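Long-range contacts in extracellular solute-binding protein, family 5 (Chelativorans sp., PDB 6WM6), which binds EDTA and other aminopolycarboxylates in the periplasm, probably as the solute-binding component of an ABC transporter: residues V54-T59 and N70-T75; P79-A84 and F189-H194; P89-K94 and F461-F466; D158-L163 and A174-P179. All coordinates share one frame; numbering follows the deposited sequence. Where two conformers were deposited one is given.

Contact 1: V54-T59 and N70-T75; sequences VTRDIT and NAVVRT. With EDO (1,2-ethanediol), chain H; SO4 (sulfate ion), chain B.
Val-72, in the first turn of helix 71-77, directs its CB toward the loop 54-59. This CB lies 4.1 Å from CB of Arg-56, and the two methyls then part. CG1, anti to the backbone N (chi1 172°), turns to the inner side, where it meets CD1 of Ile-58 at 3.6 Å, CB of Val-54 and the carbonyl oxygen of Arg-56, buried here without a partner. CG2 takes the outer side: CG of Arg-56 lies 3.7 Å from it, the side chains crossing obliquely, and O1 of an ethanediol, held by Thr-55 N, comes slightly nearer, at 3.5 Å.

From CG to NE the Arg-56 chain is extended, and it reaches Asn-70 tip to tip. The guanidinium and amide planes are 17° apart, and CD of Arg-56 stands 3.7 Å from CG of Asn-70. Asn-70 is the N-cap of the helix: its OD1 accepts a nearly straight bond from Val-73 N (2.9 Å), the donor lying above the carbonyl plane. Its ND2 donates to a water that in turn donates to Asp-57 O, so the amide is held at both ends. A sulfate bridges Ala-71 N and, weakly, Arg-56 NH2. The helix start thus rests on the loop leaving strand 49-54, where Val-54 bonds Arg-255 and Ile-257 through its backbone and packs on Phe-254 and Ile-256, while Phe-227 of strand 222-228 touches Ile-58.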
loop_
_atom_site.group_PDB
_atom_site.type_symbol
_atom_site.label_atom_id
_atom_site.label_comp_id
_atom_site.label_asym_id
_atom_site.label_seq_id
_atom_site.Cartn_x
_atom_site.Cartn_y
_atom_site.Cartn_z
ATOM N N VAL A 54 1.727 11.011 -12.914
ATOM C CA VAL A 54 2.337 10.365 -11.748
ATOM C C VAL A 54 3.199 11.376 -11.018
ATOM O O VAL A 54 3.689 12.334 -11.620
ATOM C CB VAL A 54 3.144 9.103 -12.121
ATOM C CG1 VAL A 54 2.218 8.089 -12.789
ATOM C CG2 VAL A 54 4.314 9.447 -12.999
ATOM N N THR A 55 3.375 11.148 -9.707
ATOM C CA THR A 55 3.911 12.156 -8.798
ATOM C C THR A 55 5.403 12.003 -8.506
ATOM O O THR A 55 5.965 12.859 -7.816
ATOM C CB THR A 55 3.147 12.124 -7.465
ATOM O OG1 THR A 55 3.272 10.828 -6.871
ATOM C CG2 THR A 55 1.667 12.436 -7.674
ATOM N N ARG A 56 6.055 10.951 -8.998
ATOM C CA ARG A 56 7.484 10.764 -8.798
ATOM C C ARG A 56 8.167 10.530 -10.142
ATOM O O ARG A 56 7.570 9.963 -11.069
ATOM C CB ARG A 56 7.781 9.537 -7.912
ATOM C CG ARG A 56 7.106 9.506 -6.557
ATOM C CD ARG A 56 7.346 8.144 -5.906
ATOM N NE ARG A 56 6.732 8.012 -4.589
ATOM C CZ ARG A 56 7.342 8.301 -3.442
ATOM N NH1 ARG A 56 8.589 8.750 -3.435
ATOM N NH2 ARG A 56 6.697 8.140 -2.296
ATOM N N ASP A 57 9.430 10.948 -10.243
ATOM C CA ASP A 57 10.261 10.518 -11.356
ATOM C C ASP A 57 10.574 9.028 -11.204
ATOM O O ASP A 57 10.431 8.451 -10.123
ATOM C CB ASP A 57 11.556 11.333 -11.393
ATOM C CG ASP A 57 12.369 11.121 -12.673
ATOM O OD1 ASP A 57 11.837 10.656 -13.696
ATOM O OD2 ASP A 57 13.586 11.439 -12.658
ATOM N N ILE A 58 10.966 8.397 -12.308
ATOM C CA ILE A 58 11.329 6.982 -12.308
ATOM C C ILE A 58 12.853 6.894 -12.352
ATOM O O ILE A 58 13.474 7.185 -13.382
ATOM C CB ILE A 58 10.737 6.230 -13.508
ATOM C CG1 ILE A 58 9.231 6.456 -13.637
ATOM C CG2 ILE A 58 11.066 4.739 -13.385
ATOM C CD1 ILE A 58 8.431 5.929 -12.494
ATOM N N THR A 59 13.462 6.468 -11.247
ATOM C CA THR A 59 14.890 6.179 -11.206
ATOM C C THR A 59 15.183 4.709 -10.965
ATOM O O THR A 59 16.343 4.299 -11.059
ATOM C CB THR A 59 15.582 7.016 -10.115
ATOM O OG1 THR A 59 14.933 6.801 -8.865
ATOM C CG2 THR A 59 15.503 8.492 -10.483
ATOM N N ASN A 70 7.247 1.558 -4.705
ATOM C CA ASN A 70 6.308 2.642 -4.441
ATOM C C ASN A 70 5.208 2.580 -5.502
ATOM O O ASN A 70 5.327 1.885 -6.524
ATOM C CB ASN A 70 6.997 4.008 -4.373
ATOM C CG ASN A 70 7.590 4.442 -5.688
ATOM O OD1 ASN A 70 6.898 4.516 -6.717
ATOM N ND2 ASN A 70 8.876 4.769 -5.681
ATOM N N ALA A 71 4.122 3.312 -5.251
ATOM C CA ALA A 71 2.954 3.206 -6.117
ATOM C C ALA A 71 3.214 3.744 -7.525
ATOM O O ALA A 71 2.554 3.309 -8.477
ATOM C CB ALA A 71 1.763 3.945 -5.490
ATOM N N VAL A 72 4.140 4.679 -7.699
ATOM C CA VAL A 72 4.441 5.184 -9.033
ATOM C C VAL A 72 5.106 4.106 -9.886
ATOM O O VAL A 72 4.697 3.839 -11.030
ATOM C CB VAL A 72 5.290 6.466 -8.969
ATOM C CG1 VAL A 72 5.752 6.877 -10.354
ATOM C CG2 VAL A 72 4.489 7.574 -8.309
ATOM N N VAL A 73 6.168 3.482 -9.362
ATOM C CA VAL A 73 6.830 2.425 -10.121
ATOM C C VAL A 73 5.851 1.289 -10.383
ATOM O O VAL A 73 5.853 0.674 -11.457
ATOM C CB VAL A 73 8.098 1.953 -9.380
ATOM C CG1 VAL A 73 8.800 0.852 -10.165
ATOM C CG2 VAL A 73 9.036 3.127 -9.154
ATOM N N ARG A 74 5.018 0.971 -9.406
ATOM C CA ARG A 74 4.042 -0.098 -9.580
ATOM C C ARG A 74 3.078 0.250 -10.705
ATOM O O ARG A 74 2.797 -0.582 -11.578
ATOM C CB ARG A 74 3.316 -0.331 -8.251
ATOM C CG ARG A 74 2.768 -1.727 -8.076
ATOM C CD ARG A 74 2.237 -1.972 -6.656
ATOM N NE ARG A 74 3.269 -1.799 -5.639
ATOM C CZ ARG A 74 3.288 -0.846 -4.716
ATOM N NH1 ARG A 74 2.339 0.057 -4.635
ATOM N NH2 ARG A 74 4.302 -0.806 -3.866
ATOM N N THR A 75 2.552 1.476 -10.702
ATOM C CA THR A 75 1.610 1.910 -11.733
ATOM C C THR A 75 2.235 1.874 -13.122
ATOM O O THR A 75 1.627 1.382 -14.078
ATOM C CB THR A 75 1.099 3.315 -11.392
ATOM O OG1 THR A 75 0.286 3.222 -10.214
ATOM C CG2 THR A 75 0.250 3.910 -12.501
HETATM C C1 EDO H . 0.129 8.240 -9.297
HETATM O O1 EDO H . 1.242 8.939 -8.714
HETATM C C2 EDO H . 0.348 6.733 -9.199
HETATM O O2 EDO H . -0.259 6.221 -8.005
HETATM S S SO4 B . 3.853 4.637 -1.368
HETATM O O1 SO4 B . 3.416 3.853 -2.527
HETATM O O2 SO4 B . 4.228 5.970 -1.810
HETATM O O3 SO4 B . 2.743 4.725 -0.380
HETATM O O4 SO4 B . 5.004 3.980 -0.760
HETATM O O HOH W 1 10.106 6.566 -7.893
#

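Contact 2: P79-A84 and F189-H194; sequences PIVPSA and FLYPAH
Pro-82 O takes the one hydrogen bond that passes between the two segments, from Leu-190 N at 3.0 Å. The donor sits nearly along the C=O axis (171° at the oxygen), while the angle at the hydrogen is 151°. Apolar groups surround this bond. The CB of Val-81 points at the facing segment, and CG1, anti to the backbone N, lies against the backbone of Phe-189 and Leu-190, 3.6 Å from CA of Phe-189 and 3.4 Å from Leu-190 O. The same methyl lies at the edge of the Phe-189 ring. CG2 meets CE1 of Tyr-191 at 4.1 Å, the two side chains crossing obliquely. CD of Pro-82 also approaches Leu-190 O, at 3.4 Å. Ala-84 pairs through its backbone with Phe-187, and Ser-83 OG bonds Met-188 O, so the join extends back along the chain before Phe-189. The contact is thus mainly apolar around a single backbone bond, and Leu-190 O, buried with no partner in the model, is probably a price paid for it.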
loop_
_atom_site.group_PDB
_atom_site.type_symbol
_atom_site.label_atom_id
_atom_site.label_comp_id
_atom_site.label_asym_id
_atom_site.label_seq_id
_atom_site.Cartn_x
_atom_site.Cartn_y
_atom_site.Cartn_z
ATOM N N PRO A 79 1.705 -2.348 -16.636
ATOM C CA PRO A 79 1.378 -2.705 -18.030
ATOM C C PRO A 79 2.392 -3.589 -18.715
ATOM O O PRO A 79 2.076 -4.102 -19.793
ATOM C CB PRO A 79 1.280 -1.346 -18.734
ATOM C CG PRO A 79 0.986 -0.373 -17.615
ATOM C CD PRO A 79 1.805 -0.898 -16.454
ATOM N N ILE A 80 3.584 -3.777 -18.146
ATOM C CA ILE A 80 4.622 -4.576 -18.778
ATOM C C ILE A 80 4.985 -5.835 -18.002
ATOM O O ILE A 80 5.610 -6.746 -18.573
ATOM C CB ILE A 80 5.883 -3.746 -19.092
ATOM C CG1 ILE A 80 6.760 -3.571 -17.865
ATOM C CG2 ILE A 80 5.501 -2.392 -19.674
ATOM C CD1 ILE A 80 8.106 -2.925 -18.169
ATOM N N VAL A 81 4.644 -5.943 -16.730
ATOM C CA VAL A 81 5.086 -7.046 -15.875
ATOM C C VAL A 81 3.919 -8.014 -15.695
ATOM O O VAL A 81 2.835 -7.583 -15.272
ATOM C CB VAL A 81 5.557 -6.505 -14.519
ATOM C CG1 VAL A 81 5.831 -7.663 -13.559
ATOM C CG2 VAL A 81 6.787 -5.657 -14.670
ATOM N N PRO A 82 4.088 -9.303 -15.986
ATOM C CA PRO A 82 2.993 -10.255 -15.751
ATOM C C PRO A 82 2.947 -10.680 -14.292
ATOM O O PRO A 82 3.968 -10.715 -13.600
ATOM C CB PRO A 82 3.344 -11.437 -16.668
ATOM C CG PRO A 82 4.786 -11.316 -16.956
ATOM C CD PRO A 82 5.246 -9.927 -16.653
ATOM N N SER A 83 1.732 -10.990 -13.827
ATOM C CA SER A 83 1.453 -11.299 -12.430
ATOM C C SER A 83 0.692 -12.615 -12.353
ATOM O O SER A 83 -0.233 -12.846 -13.132
ATOM C CB SER A 83 0.575 -10.209 -11.767
ATOM O OG SER A 83 1.166 -8.916 -11.893
ATOM N N ALA A 84 1.014 -13.467 -11.363
ATOM C CA ALA A 84 0.240 -14.691 -11.181
ATOM C C ALA A 84 -1.188 -14.385 -10.740
ATOM O O ALA A 84 -2.144 -14.954 -11.290
ATOM C CB ALA A 84 0.941 -15.629 -10.188
ATOM N N PHE A 189 4.969 -10.361 -9.539
ATOM C CA PHE A 189 5.741 -9.576 -10.487
ATOM C C PHE A 189 6.817 -10.487 -11.047
ATOM O O PHE A 189 7.730 -10.886 -10.314
ATOM C CB PHE A 189 6.369 -8.357 -9.816
ATOM C CG PHE A 189 5.367 -7.485 -9.108
ATOM C CD1 PHE A 189 4.621 -6.564 -9.799
ATOM C CD2 PHE A 189 5.189 -7.628 -7.747
ATOM C CE1 PHE A 189 3.672 -5.783 -9.124
ATOM C CE2 PHE A 189 4.245 -6.841 -7.071
ATOM C CZ PHE A 189 3.504 -5.930 -7.775
ATOM N N LEU A 190 6.715 -10.844 -12.321
ATOM C CA LEU A 190 7.677 -11.713 -12.979
ATOM C C LEU A 190 8.512 -10.921 -13.979
ATOM O O LEU A 190 8.000 -10.034 -14.664
ATOM C CB LEU A 190 6.961 -12.862 -13.704
ATOM C CG LEU A 190 6.258 -13.859 -12.792
ATOM C CD1 LEU A 190 5.404 -14.810 -13.601
ATOM C CD2 LEU A 190 7.290 -14.631 -11.985
ATOM N N TYR A 191 9.798 -11.268 -14.069
ATOM C CA TYR A 191 10.786 -10.605 -14.905
ATOM C C TYR A 191 11.402 -11.611 -15.866
ATOM O O TYR A 191 11.459 -12.816 -15.582
ATOM C CB TYR A 191 11.846 -9.919 -14.025
ATOM C CG TYR A 191 11.195 -8.851 -13.175
ATOM C CD1 TYR A 191 11.019 -7.562 -13.671
ATOM C CD2 TYR A 191 10.679 -9.133 -11.916
ATOM C CE1 TYR A 191 10.386 -6.586 -12.938
ATOM C CE2 TYR A 191 10.036 -8.148 -11.163
ATOM C CZ TYR A 191 9.899 -6.879 -11.688
ATOM O OH TYR A 191 9.229 -5.887 -10.964
ATOM N N PRO A 192 11.885 -11.155 -17.032
ATOM C CA PRO A 192 12.370 -12.111 -18.044
ATOM C C PRO A 192 13.743 -12.690 -17.711
ATOM O O PRO A 192 14.793 -12.049 -17.926
ATOM C CB PRO A 192 12.390 -11.273 -19.327
ATOM C CG PRO A 192 12.613 -9.864 -18.831
ATOM C CD PRO A 192 11.801 -9.782 -17.561
ATOM N N ALA A 193 13.739 -13.937 -17.240
ATOM C CA ALA A 193 14.973 -14.587 -16.807
ATOM C C ALA A 193 15.972 -14.707 -17.942
ATOM O O ALA A 193 17.176 -14.561 -17.725
ATOM C CB ALA A 193 14.661 -15.971 -16.240
ATOM N N HIS A 194 15.502 -14.968 -19.167
ATOM C CA HIS A 194 16.424 -15.153 -20.281
ATOM C C HIS A 194 17.142 -13.872 -20.642
ATOM O O HIS A 194 18.231 -13.937 -21.234
ATOM C CB HIS A 194 15.699 -15.733 -21.498
ATOM C CG HIS A 194 14.736 -14.796 -22.144
ATOM N ND1 HIS A 194 13.485 -14.528 -21.625
ATOM C CD2 HIS A 194 14.828 -14.087 -23.292
ATOM C CE1 HIS A 194 12.863 -13.678 -22.416
ATOM N NE2 HIS A 194 13.653 -13.394 -23.432
#

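Contact 3: P89-K94 and F461-F466; sequences PDFTLK and FSQQVF. With EDO (1,2-ethanediol), chain I.
Aromatic contacts come first. Val-465 CG2 stands over one face of the Phe-91 ring, a CH-pi contact 4.0 Å from the centroid and 17° off the normal, the side chains running alongside in opposed directions. At the far end of the ring, CZ abuts the backbone, 3.5 Å from Gln-464 C, and Gln-463 O lies at the edge in the ring plane. An alanine in place of Phe-91 would probably lose the ring face under Val-465 CG2 and the packing on the 464-465 peptide. Leu-93 and Phe-466 cross at about a right angle, CD1 reaching CZ at 3.7 Å. The contact joins the turn before strand 93-95 to the chain between strand 456-462 and helix 467-474; Val-87 of strand 85-87 touches Leu-93 and Val-465.

Asp-90 OD1 accepts from Thr-92 N, forming an Asx turn, and from Thr-92 OG1. Val-465 N donates almost straight (175°) to an ethanediol O1; Gln-463 NE2 bonds Gln-360. With no hydrogen bond between them, the segments meet through carbon surfaces and a ring that also abuts backbone polar groups.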
loop_
_atom_site.group_PDB
_atom_site.type_symbol
_atom_site.label_atom_id
_atom_site.label_comp_id
_atom_site.label_asym_id
_atom_site.label_seq_id
_atom_site.Cartn_x
_atom_site.Cartn_y
_atom_site.Cartn_z
ATOM N N PRO A 89 -10.656 -4.502 -7.231
ATOM C CA PRO A 89 -11.189 -3.378 -6.444
ATOM C C PRO A 89 -11.929 -3.788 -5.198
ATOM O O PRO A 89 -12.005 -2.970 -4.263
ATOM C CB PRO A 89 -12.079 -2.620 -7.451
ATOM C CG PRO A 89 -11.384 -2.854 -8.769
ATOM C CD PRO A 89 -10.884 -4.298 -8.687
ATOM N N ASP A 90 -12.493 -5.000 -5.159
ATOM C CA ASP A 90 -13.140 -5.512 -3.951
ATOM C C ASP A 90 -12.147 -6.140 -2.977
ATOM O O ASP A 90 -12.576 -6.747 -1.991
ATOM C CB ASP A 90 -14.254 -6.494 -4.333
ATOM C CG ASP A 90 -13.758 -7.690 -5.116
ATOM O OD1 ASP A 90 -12.553 -7.847 -5.337
ATOM O OD2 ASP A 90 -14.631 -8.524 -5.507
ATOM N N PHE A 91 -10.848 -5.974 -3.211
ATOM C CA PHE A 91 -9.749 -6.415 -2.341
ATOM C C PHE A 91 -9.562 -7.929 -2.364
ATOM O O PHE A 91 -8.915 -8.489 -1.471
ATOM C CB PHE A 91 -9.870 -5.870 -0.915
ATOM C CG PHE A 91 -8.543 -5.548 -0.247
ATOM C CD1 PHE A 91 -7.484 -4.979 -0.930
ATOM C CD2 PHE A 91 -8.390 -5.774 1.095
ATOM C CE1 PHE A 91 -6.287 -4.651 -0.274
ATOM C CE2 PHE A 91 -7.198 -5.450 1.746
ATOM C CZ PHE A 91 -6.169 -4.898 1.067
ATOM N N THR A 92 -10.071 -8.610 -3.381
ATOM C CA THR A 92 -9.821 -10.025 -3.597
ATOM C C THR A 92 -8.661 -10.194 -4.572
ATOM O O THR A 92 -8.283 -9.273 -5.302
ATOM C CB THR A 92 -11.049 -10.754 -4.133
ATOM O OG1 THR A 92 -11.402 -10.281 -5.426
ATOM C CG2 THR A 92 -12.247 -10.585 -3.188
ATOM N N LEU A 93 -8.081 -11.386 -4.563
ATOM C CA LEU A 93 -7.056 -11.773 -5.520
ATOM C C LEU A 93 -7.689 -12.582 -6.635
ATOM O O LEU A 93 -8.423 -13.541 -6.373
ATOM C CB LEU A 93 -5.984 -12.624 -4.828
ATOM C CG LEU A 93 -5.013 -11.862 -3.959
ATOM C CD1 LEU A 93 -4.177 -12.810 -3.103
ATOM C CD2 LEU A 93 -4.097 -10.985 -4.787
ATOM N N LYS A 94 -7.427 -12.194 -7.868
ATOM C CA LYS A 94 -7.939 -12.889 -9.049
ATOM C C LYS A 94 -6.768 -13.486 -9.807
ATOM O O LYS A 94 -5.826 -12.772 -10.194
ATOM C CB LYS A 94 -8.707 -11.933 -9.960
ATOM C CG LYS A 94 -9.296 -12.605 -11.184
ATOM C CD LYS A 94 -9.879 -11.573 -12.159
ATOM C CE LYS A 94 -10.432 -12.229 -13.410
ATOM N NZ LYS A 94 -11.378 -11.314 -14.117
ATOM N N PHE A 461 -0.117 3.660 7.103
ATOM C CA PHE A 461 0.325 2.341 6.671
ATOM C C PHE A 461 -0.547 1.892 5.505
ATOM O O PHE A 461 -1.722 2.229 5.426
ATOM C CB PHE A 461 0.189 1.319 7.808
ATOM C CG PHE A 461 1.344 1.299 8.770
ATOM C CD1 PHE A 461 2.629 1.189 8.310
ATOM C CD2 PHE A 461 1.138 1.384 10.143
ATOM C CE1 PHE A 461 3.696 1.147 9.198
ATOM C CE2 PHE A 461 2.214 1.362 11.019
ATOM C CZ PHE A 461 3.475 1.242 10.542
ATOM N N SER A 462 0.005 1.050 4.642
ATOM C CA SER A 462 -0.709 0.498 3.487
ATOM C C SER A 462 -1.072 -0.951 3.822
ATOM O O SER A 462 -0.191 -1.820 3.929
ATOM C CB SER A 462 0.189 0.522 2.242
ATOM O OG SER A 462 0.586 1.830 1.916
ATOM N N GLN A 463 -2.358 -1.233 3.962
ATOM C CA GLN A 463 -2.797 -2.585 4.287
ATOM C C GLN A 463 -2.703 -3.510 3.077
ATOM O O GLN A 463 -2.874 -3.084 1.929
ATOM C CB GLN A 463 -4.236 -2.567 4.813
ATOM C CG GLN A 463 -4.850 -3.936 5.091
ATOM C CD GLN A 463 -4.173 -4.688 6.218
ATOM O OE1 GLN A 463 -2.937 -4.797 6.272
ATOM N NE2 GLN A 463 -4.972 -5.199 7.153
ATOM N N GLN A 464 -2.445 -4.789 3.354
ATOM C CA GLN A 464 -2.357 -5.856 2.371
ATOM C C GLN A 464 -3.582 -6.761 2.444
ATOM O O GLN A 464 -4.367 -6.760 3.401
ATOM C CB GLN A 464 -1.079 -6.675 2.620
ATOM C CG GLN A 464 0.171 -5.862 2.430
ATOM C CD GLN A 464 1.414 -6.612 2.879
ATOM O OE1 GLN A 464 1.390 -7.847 3.031
ATOM N NE2 GLN A 464 2.512 -5.878 3.076
ATOM N N VAL A 465 -3.710 -7.613 1.418
ATOM C CA VAL A 465 -4.811 -8.555 1.367
ATOM C C VAL A 465 -4.744 -9.556 2.507
ATOM O O VAL A 465 -5.783 -10.020 2.989
ATOM C CB VAL A 465 -4.822 -9.275 0.002
ATOM C CG1 VAL A 465 -5.787 -10.451 0.008
ATOM C CG2 VAL A 465 -5.199 -8.287 -1.092
ATOM N N PHE A 466 -3.527 -9.908 2.966
ATOM C CA PHE A 466 -3.353 -10.834 4.085
ATOM C C PHE A 466 -2.890 -10.060 5.309
ATOM O O PHE A 466 -1.689 -9.758 5.440
ATOM C CB PHE A 466 -2.334 -11.921 3.725
ATOM C CG PHE A 466 -2.727 -12.725 2.527
ATOM C CD1 PHE A 466 -3.725 -13.667 2.620
ATOM C CD2 PHE A 466 -2.095 -12.527 1.319
ATOM C CE1 PHE A 466 -4.097 -14.414 1.497
ATOM C CE2 PHE A 466 -2.459 -13.276 0.200
ATOM C CZ PHE A 466 -3.460 -14.196 0.304
HETATM C C1 EDO I . -0.994 -7.070 -1.756
HETATM O O1 EDO I . -1.642 -7.631 -0.610
HETATM C C2 EDO I . -1.390 -5.607 -1.910
HETATM O O2 EDO I . -0.897 -4.820 -0.815
#

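Contact 4: D158-L163 and A174-P179; sequences DFIETL and ATFSEP
With chi1 of -67° and -70°, Ile-160 and Phe-176 place CG1 and CG, respectively, anti to the carbonyl carbon, which brings Ile-160 CG1 over one face of the Phe-176 ring. These are neighbours in the antiparallel hairpin of strands 160-165 and 171-176, which contains a classic beta bulge: Glu-161 and Thr-162 both face Thr-175. Thr-175 O accepts from both their backbone nitrogens, 2.8 Å from Glu-161 N and 3.2 Å from Thr-162 N, and Thr-175 N returns a bond to Thr-162 O. Before the bulge, Ser-177 N donates to Phe-159 O nearly along its C=O axis.

The Ile-160 methylene sits 3.8 Å from the Phe-176 centroid, a CH-pi contact offset toward the rim, while Ile-160 CD1 and Leu-163 CD1 both close on Ala-174 CB. Phe-159 CB touches Phe-176 CD2, and its CD2 meets Glu-178 CG at 3.4 Å, those two side chains crossing obliquely. An alanine at Phe-176 would probably lose this cover over Ile-160 and the packing on Val-113 of the next strand. On the sheet face away from Leu-163 and Ala-174, the hydroxyls of Thr-162 and Thr-175 share one water, 2.9 Å from Thr-162 OG1 and 2.8 Å from Thr-175 OG1.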
loop_
_atom_site.group_PDB
_atom_site.type_symbol
_atom_site.label_atom_id
_atom_site.label_comp_id
_atom_site.label_asym_id
_atom_site.label_seq_id
_atom_site.Cartn_x
_atom_site.Cartn_y
_atom_site.Cartn_z
ATOM N N ASP A 158 10.518 -16.999 0.723
ATOM C CA ASP A 158 11.481 -17.809 1.456
ATOM C C ASP A 158 10.873 -19.093 2.023
ATOM O O ASP A 158 11.631 -20.004 2.398
ATOM C CB ASP A 158 12.209 -17.004 2.545
ATOM C CG ASP A 158 11.290 -16.298 3.508
ATOM O OD1 ASP A 158 10.072 -16.222 3.306
ATOM O OD2 ASP A 158 11.814 -15.774 4.528
ATOM N N PHE A 159 9.551 -19.192 2.117
ATOM C CA PHE A 159 8.899 -20.414 2.578
ATOM C C PHE A 159 8.867 -21.488 1.495
ATOM O O PHE A 159 8.580 -22.647 1.800
ATOM C CB PHE A 159 7.456 -20.147 3.018
ATOM C CG PHE A 159 7.317 -19.441 4.339
ATOM C CD1 PHE A 159 7.914 -18.210 4.563
ATOM C CD2 PHE A 159 6.544 -19.997 5.351
ATOM C CE1 PHE A 159 7.759 -17.557 5.788
ATOM C CE2 PHE A 159 6.395 -19.354 6.567
ATOM C CZ PHE A 159 6.997 -18.130 6.778
ATOM N N ILE A 160 9.115 -21.125 0.237
ATOM C CA ILE A 160 9.262 -22.113 -0.830
ATOM C C ILE A 160 10.682 -22.667 -0.756
ATOM O O ILE A 160 11.667 -21.925 -0.870
ATOM C CB ILE A 160 8.970 -21.494 -2.205
ATOM C CG1 ILE A 160 7.482 -21.114 -2.315
ATOM C CG2 ILE A 160 9.395 -22.450 -3.336
ATOM C CD1 ILE A 160 7.143 -20.323 -3.572
ATOM N N GLU A 161 10.793 -23.967 -0.538
ATOM C CA GLU A 161 12.081 -24.636 -0.400
ATOM C C GLU A 161 12.586 -25.234 -1.702
ATOM O O GLU A 161 13.808 -25.231 -1.943
ATOM C CB GLU A 161 11.956 -25.754 0.649
ATOM C CG GLU A 161 13.260 -26.418 1.029
ATOM C CD GLU A 161 13.082 -27.386 2.179
ATOM O OE1 GLU A 161 12.071 -28.119 2.181
ATOM O OE2 GLU A 161 13.941 -27.397 3.084
ATOM N N THR A 162 11.694 -25.724 -2.548
ATOM C CA THR A 162 12.051 -26.235 -3.868
ATOM C C THR A 162 11.050 -25.709 -4.885
ATOM O O THR A 162 9.854 -25.589 -4.605
ATOM C CB THR A 162 12.129 -27.758 -3.971
ATOM O OG1 THR A 162 10.852 -28.342 -3.755
ATOM C CG2 THR A 162 13.145 -28.317 -2.970
ATOM N N LEU A 163 11.546 -25.384 -6.067
ATOM C CA LEU A 163 10.729 -24.830 -7.136
ATOM C C LEU A 163 11.225 -25.456 -8.425
ATOM O O LEU A 163 12.350 -25.172 -8.860
ATOM C CB LEU A 163 10.836 -23.309 -7.167
ATOM C CG LEU A 163 9.857 -22.575 -8.085
ATOM C CD1 LEU A 163 8.434 -22.871 -7.722
ATOM C CD2 LEU A 163 10.128 -21.080 -7.981
ATOM N N ALA A 174 5.873 -25.680 -6.701
ATOM C CA ALA A 174 6.481 -25.064 -5.525
ATOM C C ALA A 174 6.201 -25.930 -4.306
ATOM O O ALA A 174 5.035 -26.197 -3.989
ATOM C CB ALA A 174 5.899 -23.672 -5.289
ATOM N N THR A 175 7.254 -26.357 -3.628
ATOM C CA THR A 175 7.129 -27.121 -2.390
ATOM C C THR A 175 7.608 -26.259 -1.222
ATOM O O THR A 175 8.718 -25.719 -1.271
ATOM C CB THR A 175 7.935 -28.420 -2.459
ATOM O OG1 THR A 175 7.518 -29.191 -3.595
ATOM C CG2 THR A 175 7.706 -29.253 -1.189
ATOM N N PHE A 176 6.767 -26.123 -0.200
ATOM C CA PHE A 176 7.016 -25.251 0.937
ATOM C C PHE A 176 7.621 -26.022 2.104
ATOM O O PHE A 176 7.286 -27.182 2.349
ATOM C CB PHE A 176 5.694 -24.605 1.395
ATOM C CG PHE A 176 5.132 -23.580 0.434
ATOM C CD1 PHE A 176 4.585 -23.966 -0.779
ATOM C CD2 PHE A 176 5.140 -22.239 0.769
ATOM C CE1 PHE A 176 4.050 -23.010 -1.651
ATOM C CE2 PHE A 176 4.601 -21.290 -0.092
ATOM C CZ PHE A 176 4.078 -21.668 -1.291
ATOM N N SER A 177 8.502 -25.355 2.840
ATOM C CA SER A 177 9.083 -25.967 4.039
ATOM C C SER A 177 8.151 -25.936 5.242
ATOM O O SER A 177 8.361 -26.704 6.202
ATOM C CB SER A 177 10.402 -25.268 4.389
ATOM O OG SER A 177 10.206 -23.873 4.569
ATOM N N GLU A 178 7.154 -25.066 5.230
ATOM C CA GLU A 178 6.151 -24.991 6.281
ATOM C C GLU A 178 4.919 -24.310 5.712
ATOM O O GLU A 178 5.004 -23.666 4.661
ATOM C CB GLU A 178 6.680 -24.225 7.501
ATOM C CG GLU A 178 7.068 -22.796 7.215
ATOM C CD GLU A 178 7.660 -22.109 8.431
ATOM O OE1 GLU A 178 6.880 -21.619 9.279
ATOM O OE2 GLU A 178 8.902 -22.074 8.547
ATOM N N PRO A 179 3.772 -24.440 6.376
ATOM C CA PRO A 179 2.532 -23.885 5.814
ATOM C C PRO A 179 2.604 -22.371 5.670
ATOM O O PRO A 179 3.192 -21.666 6.488
ATOM C CB PRO A 179 1.462 -24.279 6.830
ATOM C CG PRO A 179 2.048 -25.429 7.599
ATOM C CD PRO A 179 3.529 -25.192 7.626
HETATM O O HOH W 2 11.874 -22.763 2.692
HETATM O O HOH W 3 9.099 -29.480 2.824
HETATM O O HOH W 4 8.930 -28.463 -5.873
#

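How the contacts relate
Contact 2 is the most buried of the four, contacts 1 and 4 are partly buried, and contact 3 lies at the surface although nearest the centre of the chain. Only contact 4 joins paired strands, and there backbone bonds dominate; contact 2 has a single such bond, while contacts 1 and 3 have none between their segments and rely on side-chain packing, helped in contact 1 by a bridging water. Helix 71-77 links contact 1 to the loop of contact 2, and the two touch where Arg-74 CG packs on Phe-189 CZ. Contact 4 is nested within the loops closed by contacts 2 and 3, whose segments alternate along the chain.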